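Local coordinates for NigD-like protein (Bacteroides vulgatus ATCC 8482, PDB 3K6O) that is of unknown function but, as a NigD-like protein, joins an N-terminal OB domain to a C-terminal beta-sandwich domain and is probably a lipoprotein, at residues 19-30 against 33-42; 132-140 against 150-158. All coordinates share one frame; numbering follows the deposited sequence.

Contact 1 (19-30 against 33-42)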
loop_
_atom_site.group_PDB
_atom_site.type_symbol
_atom_site.label_atom_id
_atom_site.label_comp_id
_atom_site.label_asym_id
_atom_site.label_seq_id
_atom_site.Cartn_x
_atom_site.Cartn_y
_atom_site.Cartn_z
HETATM N N MSE A 19 -1.549 -3.331 -8.068
HETATM C CA MSE A 19 -2.158 -2.172 -7.439
HETATM C C MSE A 19 -2.556 -1.131 -8.481
HETATM O O MSE A 19 -1.984 -1.064 -9.585
HETATM C CB MSE A 19 -1.183 -1.521 -6.463
HETATM C CG MSE A 19 -0.715 -2.419 -5.327
HETATM SE SE MSE A 19 -2.095 -2.615 -3.986
HETATM C CE MSE A 19 -2.718 -0.910 -3.726
ATOM N N ALA A 20 -3.545 -0.325 -8.124
ATOM C CA ALA A 20 -3.881 0.839 -8.883
ATOM C C ALA A 20 -4.620 1.840 -8.021
ATOM O O ALA A 20 -5.159 1.513 -6.972
ATOM C CB ALA A 20 -4.724 0.448 -10.124
ATOM N N THR A 21 -4.637 3.077 -8.464
ATOM C CA THR A 21 -5.387 4.107 -7.791
ATOM C C THR A 21 -6.401 4.618 -8.770
ATOM O O THR A 21 -6.091 4.877 -9.912
ATOM C CB THR A 21 -4.477 5.270 -7.314
ATOM O OG1 THR A 21 -3.357 4.750 -6.574
ATOM C CG2 THR A 21 -5.265 6.238 -6.388
ATOM N N VAL A 22 -7.628 4.722 -8.313
ATOM C CA VAL A 22 -8.710 5.272 -9.092
ATOM C C VAL A 22 -8.509 6.780 -9.222
ATOM O O VAL A 22 -8.151 7.460 -8.265
ATOM C CB VAL A 22 -10.068 4.980 -8.402
ATOM C CG1 VAL A 22 -11.242 5.608 -9.189
ATOM C CG2 VAL A 22 -10.273 3.478 -8.209
ATOM N N GLU A 23 -8.740 7.314 -10.409
ATOM C CA GLU A 23 -8.763 8.748 -10.576
ATOM C C GLU A 23 -9.914 9.112 -11.478
ATOM O O GLU A 23 -10.490 8.258 -12.121
ATOM C CB GLU A 23 -7.416 9.246 -11.089
ATOM C CG GLU A 23 -6.240 8.939 -10.159
ATOM C CD GLU A 23 -6.288 9.686 -8.801
ATOM O OE1 GLU A 23 -7.156 10.560 -8.564
ATOM O OE2 GLU A 23 -5.447 9.372 -7.948
ATOM N N LYS A 24 -10.272 10.390 -11.452
ATOM C CA LYS A 24 -11.341 10.950 -12.259
ATOM C C LYS A 24 -10.970 12.351 -12.720
ATOM O O LYS A 24 -10.287 13.072 -12.024
ATOM C CB LYS A 24 -12.652 11.037 -11.477
ATOM C CG LYS A 24 -13.166 9.714 -11.007
ATOM C CD LYS A 24 -14.519 9.816 -10.318
ATOM C CE LYS A 24 -15.648 9.788 -11.261
ATOM N NZ LYS A 24 -16.936 9.776 -10.515
ATOM N N GLN A 25 -11.417 12.718 -13.906
ATOM C CA GLN A 25 -11.333 14.090 -14.366
ATOM C C GLN A 25 -12.644 14.438 -15.051
ATOM O O GLN A 25 -13.290 13.563 -15.621
ATOM C CB GLN A 25 -10.149 14.299 -15.315
ATOM C CG GLN A 25 -8.805 14.191 -14.622
ATOM C CD GLN A 25 -7.673 14.395 -15.592
ATOM O OE1 GLN A 25 -7.015 13.443 -16.023
ATOM N NE2 GLN A 25 -7.479 15.629 -15.998
ATOM N N PRO A 26 -13.044 15.725 -14.976
ATOM C CA PRO A 26 -14.358 16.218 -15.429
ATOM C C PRO A 26 -14.676 15.890 -16.868
ATOM O O PRO A 26 -15.830 15.660 -17.190
ATOM C CB PRO A 26 -14.259 17.749 -15.257
ATOM C CG PRO A 26 -13.233 17.954 -14.252
ATOM C CD PRO A 26 -12.271 16.784 -14.297
ATOM N N GLN A 27 -13.666 15.875 -17.727
ATOM C CA GLN A 27 -13.918 15.708 -19.167
ATOM C C GLN A 27 -14.254 14.246 -19.552
ATOM O O GLN A 27 -14.722 14.000 -20.651
ATOM C CB GLN A 27 -12.727 16.206 -19.979
ATOM C CG GLN A 27 -11.490 15.336 -19.824
ATOM C CD GLN A 27 -10.477 15.916 -18.922
ATOM O OE1 GLN A 27 -10.790 16.537 -17.881
ATOM N NE2 GLN A 27 -9.225 15.715 -19.290
ATOM N N TYR A 28 -13.988 13.296 -18.653
ATOM C CA TYR A 28 -14.313 11.877 -18.887
ATOM C C TYR A 28 -15.621 11.507 -18.172
ATOM O O TYR A 28 -16.018 12.185 -17.227
ATOM C CB TYR A 28 -13.165 10.957 -18.428
ATOM C CG TYR A 28 -11.806 11.356 -18.995
ATOM C CD1 TYR A 28 -11.618 11.503 -20.362
ATOM C CD2 TYR A 28 -10.749 11.653 -18.170
ATOM C CE1 TYR A 28 -10.401 11.899 -20.877
ATOM C CE2 TYR A 28 -9.511 12.052 -18.693
ATOM C CZ TYR A 28 -9.369 12.172 -20.038
ATOM O OH TYR A 28 -8.175 12.556 -20.551
ATOM N N ASP A 29 -16.273 10.425 -18.596
ATOM C CA ASP A 29 -17.557 10.050 -17.991
ATOM C C ASP A 29 -17.508 8.745 -17.150
ATOM O O ASP A 29 -18.532 8.167 -16.850
ATOM C CB ASP A 29 -18.657 10.007 -19.062
ATOM C CG ASP A 29 -18.531 8.828 -20.032
ATOM O OD1 ASP A 29 -17.509 8.130 -20.063
ATOM O OD2 ASP A 29 -19.475 8.631 -20.805
ATOM N N ALA A 30 -16.301 8.321 -16.774
ATOM C CA ALA A 30 -16.094 7.126 -15.983
ATOM C C ALA A 30 -14.767 7.272 -15.185
ATOM O O ALA A 30 -13.856 7.972 -15.603
ATOM C CB ALA A 30 -16.073 5.865 -16.888
ATOM N N LEU A 33 -8.134 4.036 -13.999
ATOM C CA LEU A 33 -7.167 3.494 -13.073
ATOM C C LEU A 33 -5.776 4.017 -13.430
ATOM O O LEU A 33 -5.468 4.200 -14.616
ATOM C CB LEU A 33 -7.188 1.995 -13.125
ATOM C CG LEU A 33 -8.540 1.388 -12.807
ATOM C CD1 LEU A 33 -8.425 -0.111 -12.952
ATOM C CD2 LEU A 33 -9.015 1.807 -11.410
ATOM N N VAL A 34 -4.961 4.290 -12.413
ATOM C CA VAL A 34 -3.578 4.704 -12.628
ATOM C C VAL A 34 -2.697 3.674 -11.960
ATOM O O VAL A 34 -2.814 3.457 -10.766
ATOM C CB VAL A 34 -3.329 6.110 -12.046
ATOM C CG1 VAL A 34 -1.850 6.577 -12.238
ATOM C CG2 VAL A 34 -4.352 7.120 -12.664
ATOM N N LEU A 35 -1.845 3.008 -12.730
ATOM C CA LEU A 35 -0.859 2.080 -12.168
ATOM C C LEU A 35 0.204 2.883 -11.415
ATOM O O LEU A 35 0.304 4.102 -11.587
ATOM C CB LEU A 35 -0.210 1.234 -13.281
ATOM C CG LEU A 35 -1.079 0.206 -13.981
ATOM C CD1 LEU A 35 -0.290 -0.527 -15.121
ATOM C CD2 LEU A 35 -1.633 -0.785 -12.936
ATOM N N ASP A 36 0.977 2.222 -10.566
ATOM C CA ASP A 36 1.942 2.946 -9.737
ATOM C C ASP A 36 3.101 3.499 -10.611
ATOM O O ASP A 36 3.761 4.457 -10.233
ATOM C CB ASP A 36 2.466 2.067 -8.586
ATOM C CG ASP A 36 1.449 1.908 -7.459
ATOM O OD1 ASP A 36 0.461 2.673 -7.471
ATOM O OD2 ASP A 36 1.622 1.039 -6.557
ATOM N N ASN A 37 3.344 2.903 -11.764
ATOM C CA ASN A 37 4.301 3.471 -12.729
ATOM C C ASN A 37 3.751 4.658 -13.501
ATOM O O ASN A 37 4.394 5.132 -14.479
ATOM C CB ASN A 37 4.789 2.420 -13.712
ATOM C CG ASN A 37 3.754 2.005 -14.703
ATOM O OD1 ASN A 37 2.616 2.486 -14.715
ATOM N ND2 ASN A 37 4.140 1.071 -15.554
ATOM N N GLY A 38 2.557 5.119 -13.111
ATOM C CA GLY A 38 1.967 6.308 -13.753
ATOM C C GLY A 38 1.184 6.098 -15.039
ATOM O O GLY A 38 0.596 7.047 -15.584
ATOM N N GLU A 39 1.121 4.877 -15.550
ATOM C CA GLU A 39 0.299 4.651 -16.729
ATOM C C GLU A 39 -1.187 4.649 -16.389
ATOM O O GLU A 39 -1.601 4.064 -15.403
ATOM C CB GLU A 39 0.650 3.337 -17.398
ATOM C CG GLU A 39 2.048 3.343 -17.971
ATOM C CD GLU A 39 2.351 2.065 -18.711
ATOM O OE1 GLU A 39 1.931 0.980 -18.234
ATOM O OE2 GLU A 39 2.960 2.162 -19.789
ATOM N N LYS A 40 -1.980 5.294 -17.239
ATOM C CA LYS A 40 -3.399 5.431 -17.027
ATOM C C LYS A 40 -4.104 4.406 -17.886
ATOM O O LYS A 40 -3.832 4.305 -19.097
ATOM C CB LYS A 40 -3.870 6.814 -17.432
ATOM C CG LYS A 40 -3.228 7.990 -16.678
ATOM C CD LYS A 40 -3.897 9.282 -17.135
ATOM C CE LYS A 40 -2.883 10.398 -17.439
ATOM N NZ LYS A 40 -2.071 10.778 -16.207
ATOM N N LEU A 41 -5.033 3.690 -17.269
ATOM C CA LEU A 41 -5.763 2.613 -17.925
ATOM C C LEU A 41 -7.221 2.988 -18.084
ATOM O O LEU A 41 -7.868 3.397 -17.100
ATOM C CB LEU A 41 -5.645 1.332 -17.088
ATOM C CG LEU A 41 -4.231 0.867 -16.705
ATOM C CD1 LEU A 41 -4.290 -0.425 -15.890
ATOM C CD2 LEU A 41 -3.366 0.699 -17.943
ATOM N N TRP A 42 -7.731 2.881 -19.319
ATOM C CA TRP A 42 -9.126 3.053 -19.564
ATOM C C TRP A 42 -9.897 1.723 -19.539
ATOM O O TRP A 42 -9.554 0.763 -20.278
ATOM C CB TRP A 42 -9.351 3.745 -20.908
ATOM C CG TRP A 42 -10.787 4.120 -21.097
ATOM C CD1 TRP A 42 -11.701 3.508 -21.892
ATOM C CD2 TRP A 42 -11.483 5.181 -20.423
ATOM N NE1 TRP A 42 -12.921 4.130 -21.778
ATOM C CE2 TRP A 42 -12.815 5.161 -20.882
ATOM C CE3 TRP A 42 -11.098 6.151 -19.479
ATOM C CZ2 TRP A 42 -13.782 6.062 -20.420
ATOM C CZ3 TRP A 42 -12.058 7.052 -19.013
ATOM C CH2 TRP A 42 -13.380 7.002 -19.488
HETATM O O HOH W 1 0.723 -0.730 -10.129
HETATM O O HOH W 2 -1.196 4.337 -8.624
#
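Trp42 turns the edge of its six-membered ring toward the face of Tyr28 in an offset edge-to-face pair, the centroids 6.0 Å apart and the planes at 60°. With CG anti to the backbone N (chi1 -171°), the indole swings toward the loop 24-30, where its CH2 lies 3.9 Å from Ala30 CB. The opposite face of the hairpin from Thr21 and Val34 holds an aliphatic contact, Val22 CG2 set obliquely against Leu33 CD2 at 3.8 Å. Thr21 and Val34 form the hydrogen-bonded pair, with Thr21 N to Val34 O at 3.0 Å and Val34 N to Thr21 O at 2.8 Å. On their side Val34 CG2 leans on Glu23 CG, 3.6 Å away, a methylene set there by chi1 (-60°), which puts CG anti to the carbonyl carbon. A water donates to Val34 O and to Asp36 OD1 (2.6 Å from the latter) and accepts from Thr21 OG1, while Asp36 OD2 forms a salt bridge with Arg58. Phe73 meets both aromatic rings, edge-to-face with Tyr28. Strand 16-23 is flanked by strand 58-66 as well as by 32-34, and strand 40-43 pairs in parallel with strand 75-93.

Contact 2 (132-140 against 150-158)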
loop_
_atom_site.group_PDB
_atom_site.type_symbol
_atom_site.label_atom_id
_atom_site.label_comp_id
_atom_site.label_asym_id
_atom_site.label_seq_id
_atom_site.Cartn_x
_atom_site.Cartn_y
_atom_site.Cartn_z
ATOM N N PRO A 132 -7.707 -5.150 14.602
ATOM C CA PRO A 132 -6.319 -4.681 14.771
ATOM C C PRO A 132 -5.915 -3.478 13.921
ATOM O O PRO A 132 -6.469 -3.259 12.836
ATOM C CB PRO A 132 -5.473 -5.899 14.342
ATOM C CG PRO A 132 -6.344 -7.047 14.476
ATOM C CD PRO A 132 -7.726 -6.541 14.111
ATOM N N ILE A 133 -4.903 -2.753 14.422
ATOM C CA ILE A 133 -4.338 -1.569 13.751
ATOM C C ILE A 133 -2.873 -1.802 13.337
ATOM O O ILE A 133 -2.058 -2.336 14.109
ATOM C CB ILE A 133 -4.420 -0.287 14.664
ATOM C CG1 ILE A 133 -3.705 -0.463 16.016
ATOM C CG2 ILE A 133 -5.857 0.070 14.953
ATOM C CD1 ILE A 133 -3.675 0.836 16.875
ATOM N N LEU A 134 -2.582 -1.473 12.093
ATOM C CA LEU A 134 -1.227 -1.306 11.610
ATOM C C LEU A 134 -1.001 0.181 11.238
ATOM O O LEU A 134 -1.636 0.697 10.317
ATOM C CB LEU A 134 -0.980 -2.195 10.396
ATOM C CG LEU A 134 0.483 -2.240 9.915
ATOM C CD1 LEU A 134 1.412 -2.954 10.926
ATOM C CD2 LEU A 134 0.610 -2.876 8.543
ATOM N N ASN A 135 -0.068 0.847 11.923
ATOM C CA ASN A 135 0.298 2.225 11.579
ATOM C C ASN A 135 1.755 2.381 11.080
ATOM O O ASN A 135 2.656 1.583 11.395
ATOM C CB ASN A 135 0.117 3.124 12.795
ATOM C CG ASN A 135 -1.324 3.400 13.128
ATOM O OD1 ASN A 135 -1.868 2.900 14.142
ATOM N ND2 ASN A 135 -1.944 4.197 12.330
ATOM N N LEU A 136 1.964 3.426 10.318
ATOM C CA LEU A 136 3.286 3.858 9.849
ATOM C C LEU A 136 3.542 5.204 10.479
ATOM O O LEU A 136 2.806 6.166 10.236
ATOM C CB LEU A 136 3.312 4.013 8.331
ATOM C CG LEU A 136 4.681 4.284 7.685
ATOM C CD1 LEU A 136 5.649 3.131 7.953
ATOM C CD2 LEU A 136 4.515 4.534 6.197
ATOM N N VAL A 137 4.543 5.259 11.354
ATOM C CA VAL A 137 4.683 6.394 12.209
ATOM C C VAL A 137 6.010 7.064 12.015
ATOM O O VAL A 137 6.990 6.423 11.664
ATOM C CB VAL A 137 4.527 5.951 13.663
ATOM C CG1 VAL A 137 3.264 5.047 13.809
ATOM C CG2 VAL A 137 5.798 5.252 14.116
ATOM N N VAL A 138 6.042 8.361 12.274
ATOM C CA VAL A 138 7.285 9.086 12.535
ATOM C C VAL A 138 7.559 9.120 14.021
ATOM O O VAL A 138 6.739 9.619 14.788
ATOM C CB VAL A 138 7.201 10.527 12.017
ATOM C CG1 VAL A 138 8.567 11.331 12.250
ATOM C CG2 VAL A 138 6.775 10.524 10.542
ATOM N N ASN A 139 8.703 8.590 14.429
ATOM C CA ASN A 139 9.032 8.505 15.840
ATOM C C ASN A 139 9.577 9.843 16.305
ATOM O O ASN A 139 10.714 10.202 15.970
ATOM C CB ASN A 139 10.072 7.407 16.072
ATOM C CG ASN A 139 10.258 7.068 17.567
ATOM O OD1 ASN A 139 10.040 7.927 18.387
ATOM N ND2 ASN A 139 10.704 5.831 17.905
ATOM N N GLU A 140 8.781 10.573 17.080
ATOM C CA GLU A 140 9.142 11.906 17.507
ATOM C C GLU A 140 9.938 11.913 18.819
ATOM O O GLU A 140 10.209 12.995 19.359
ATOM C CB GLU A 140 7.885 12.775 17.625
ATOM C CG GLU A 140 7.134 12.922 16.273
ATOM C CD GLU A 140 5.775 13.573 16.393
ATOM O OE1 GLU A 140 5.346 13.790 17.518
ATOM O OE2 GLU A 140 5.136 13.892 15.361
ATOM N N ALA A 150 14.693 8.781 4.888
ATOM C CA ALA A 150 13.516 8.892 5.709
ATOM C C ALA A 150 13.522 7.718 6.679
ATOM O O ALA A 150 13.747 6.600 6.262
ATOM C CB ALA A 150 12.263 8.824 4.829
ATOM N N HIS A 151 13.228 7.977 7.952
ATOM C CA HIS A 151 13.069 6.945 8.953
ATOM C C HIS A 151 11.637 6.888 9.535
ATOM O O HIS A 151 11.170 7.831 10.193
ATOM C CB HIS A 151 14.081 7.172 10.073
ATOM C CG HIS A 151 15.498 7.168 9.606
ATOM N ND1 HIS A 151 16.340 6.085 9.778
ATOM C CD2 HIS A 151 16.227 8.115 8.960
ATOM C CE1 HIS A 151 17.526 6.375 9.274
ATOM N NE2 HIS A 151 17.486 7.596 8.771
ATOM N N LEU A 152 10.962 5.772 9.266
ATOM C CA LEU A 152 9.572 5.507 9.676
ATOM C C LEU A 152 9.505 4.162 10.396
ATOM O O LEU A 152 10.421 3.289 10.250
ATOM C CB LEU A 152 8.652 5.467 8.444
ATOM C CG LEU A 152 8.618 6.729 7.614
ATOM C CD1 LEU A 152 7.806 6.557 6.297
ATOM C CD2 LEU A 152 8.180 7.959 8.417
ATOM N N GLU A 153 8.416 3.949 11.139
ATOM C CA GLU A 153 8.254 2.666 11.807
ATOM C C GLU A 153 6.871 2.144 11.598
ATOM O O GLU A 153 5.907 2.895 11.627
ATOM C CB GLU A 153 8.571 2.767 13.310
ATOM C CG GLU A 153 9.850 3.550 13.658
ATOM C CD GLU A 153 10.179 3.523 15.163
ATOM O OE1 GLU A 153 9.422 2.847 15.911
ATOM O OE2 GLU A 153 11.169 4.188 15.576
ATOM N N LEU A 154 6.772 0.847 11.376
ATOM C CA LEU A 154 5.484 0.197 11.320
ATOM C C LEU A 154 5.193 -0.332 12.715
ATOM O O LEU A 154 6.019 -1.011 13.294
ATOM C CB LEU A 154 5.470 -0.979 10.352
ATOM C CG LEU A 154 5.135 -0.855 8.872
ATOM C CD1 LEU A 154 5.194 -2.306 8.328
ATOM C CD2 LEU A 154 3.788 -0.184 8.590
ATOM N N ARG A 155 4.014 -0.015 13.225
ATOM C CA ARG A 155 3.609 -0.368 14.563
ATOM C C ARG A 155 2.295 -1.149 14.474
ATOM O O ARG A 155 1.297 -0.625 13.971
ATOM C CB ARG A 155 3.445 0.916 15.386
ATOM C CG ARG A 155 4.732 1.722 15.552
ATOM C CD ARG A 155 5.766 0.873 16.306
ATOM N NE ARG A 155 6.909 1.635 16.841
ATOM C CZ ARG A 155 7.069 2.018 18.103
ATOM N NH1 ARG A 155 6.171 1.750 19.049
ATOM N NH2 ARG A 155 8.183 2.634 18.438
ATOM N N TYR A 156 2.299 -2.388 14.963
ATOM C CA TYR A 156 1.098 -3.227 14.988
ATOM C C TYR A 156 0.507 -3.304 16.394
ATOM O O TYR A 156 1.233 -3.428 17.382
ATOM C CB TYR A 156 1.424 -4.650 14.497
ATOM C CG TYR A 156 0.258 -5.635 14.516
ATOM C CD1 TYR A 156 -0.841 -5.447 13.712
ATOM C CD2 TYR A 156 0.265 -6.757 15.360
ATOM C CE1 TYR A 156 -1.884 -6.355 13.692
ATOM C CE2 TYR A 156 -0.782 -7.652 15.368
ATOM C CZ TYR A 156 -1.852 -7.442 14.519
ATOM O OH TYR A 156 -2.909 -8.294 14.511
ATOM N N ASN A 157 -0.818 -3.227 16.473
ATOM C CA ASN A 157 -1.516 -3.439 17.727
ATOM C C ASN A 157 -2.715 -4.340 17.443
ATOM O O ASN A 157 -3.559 -3.991 16.630
ATOM C CB ASN A 157 -1.952 -2.117 18.364
ATOM C CG ASN A 157 -2.184 -2.241 19.853
ATOM O OD1 ASN A 157 -2.401 -3.344 20.379
ATOM N ND2 ASN A 157 -2.120 -1.114 20.561
ATOM N N ASN A 158 -2.770 -5.508 18.087
ATOM C CA ASN A 158 -3.901 -6.423 17.867
ATOM C C ASN A 158 -5.120 -6.056 18.690
ATOM O O ASN A 158 -6.205 -6.625 18.498
ATOM C CB ASN A 158 -3.512 -7.882 18.063
ATOM C CG ASN A 158 -3.135 -8.215 19.480
ATOM O OD1 ASN A 158 -3.424 -7.474 20.419
ATOM N ND2 ASN A 158 -2.467 -9.339 19.643
HETATM O O HOH W 3 10.912 7.745 12.797
#
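Leu134, Leu136, Leu152 and Leu154 form the apolar centre on one face of the two strands. Leu136 CD1 reaches both neighbours on the facing strand, lying 3.8 Å from Leu152 CB and 3.9 Å from Leu154 CD2. Its CG stands anti to the backbone N (chi1 -172°), a torsion repeated in Leu134, and each branch is thereby carried across toward the partner strand. The Leu134 and Tyr156 side chains cross at about a right angle, Leu134 CD1 touching Tyr156 CB, and farther along the same face the tyrosine ring runs beside Pro132, with Pro132 CB 3.7 Å from Tyr156 CE1; the phenol oxygen is hydrogen-bonded to Asn125. Six backbone hydrogen bonds join the pairs Ile133-Asn157, Asn135-Arg155 and Val137-Glu153.

On the other face, Val137 supports the aliphatic part of Arg155, whose CG lies 4.0 Å from Val137 CG2. The guanidinium grips one carboxylate oxygen side-on, with Arg155 NH2 2.8 Å and Arg155 NE 2.9 Å from Glu153 OE1. Both bonds lie close to the guanidinium plane, and NH1 turns to the carbonyl oxygen of Gly102. The second carboxylate oxygen takes the amide of Asn139 from above its plane, at 2.9 Å between Asn139 ND2 and Glu153 OE2, with an N-H...O angle of 167°; Asn139 OD1 accepts from Met141 N. Replacing Glu153 by alanine is likely to leave the Arg155 charge without its salt-bridge mate and Asn139 ND2 without its carboxylate acceptor. Beyond this polar edge, a water links Asn139 N to His151 O where direct strand pairing has ended.

Strands 133-139 and 149-157 thus form an antiparallel beta hairpin with one apolar and one largely polar face. Leu134 and Leu136 pack on Phe122 and Leu118 of strand 117-125, Leu152 and Leu154 on Ile187 and Val191 of strand 186-191, as expected within the C-terminal beta-sandwich domain.

Overall arrangement
Both contacts are antiparallel beta hairpins, but they belong to different domains: 19-30 with 33-42 lies in the N-terminal OB domain, and 132-140 with 150-158 in the C-terminal beta sandwich. They follow one another along the chain and sit on opposite sides of its centre, about 29 Å apart between their centres and about 13 Å at their nearest atoms, without touching. The long strand 75-93 connects them, pairing with strand 40-43 of contact 1 and, in parallel, with strand 133-139 of contact 2. No active site is known. A tetraethylene glycol, probably from the crystallisation liquor, lies about 4 Å from the side chain of Arg155 in contact 2.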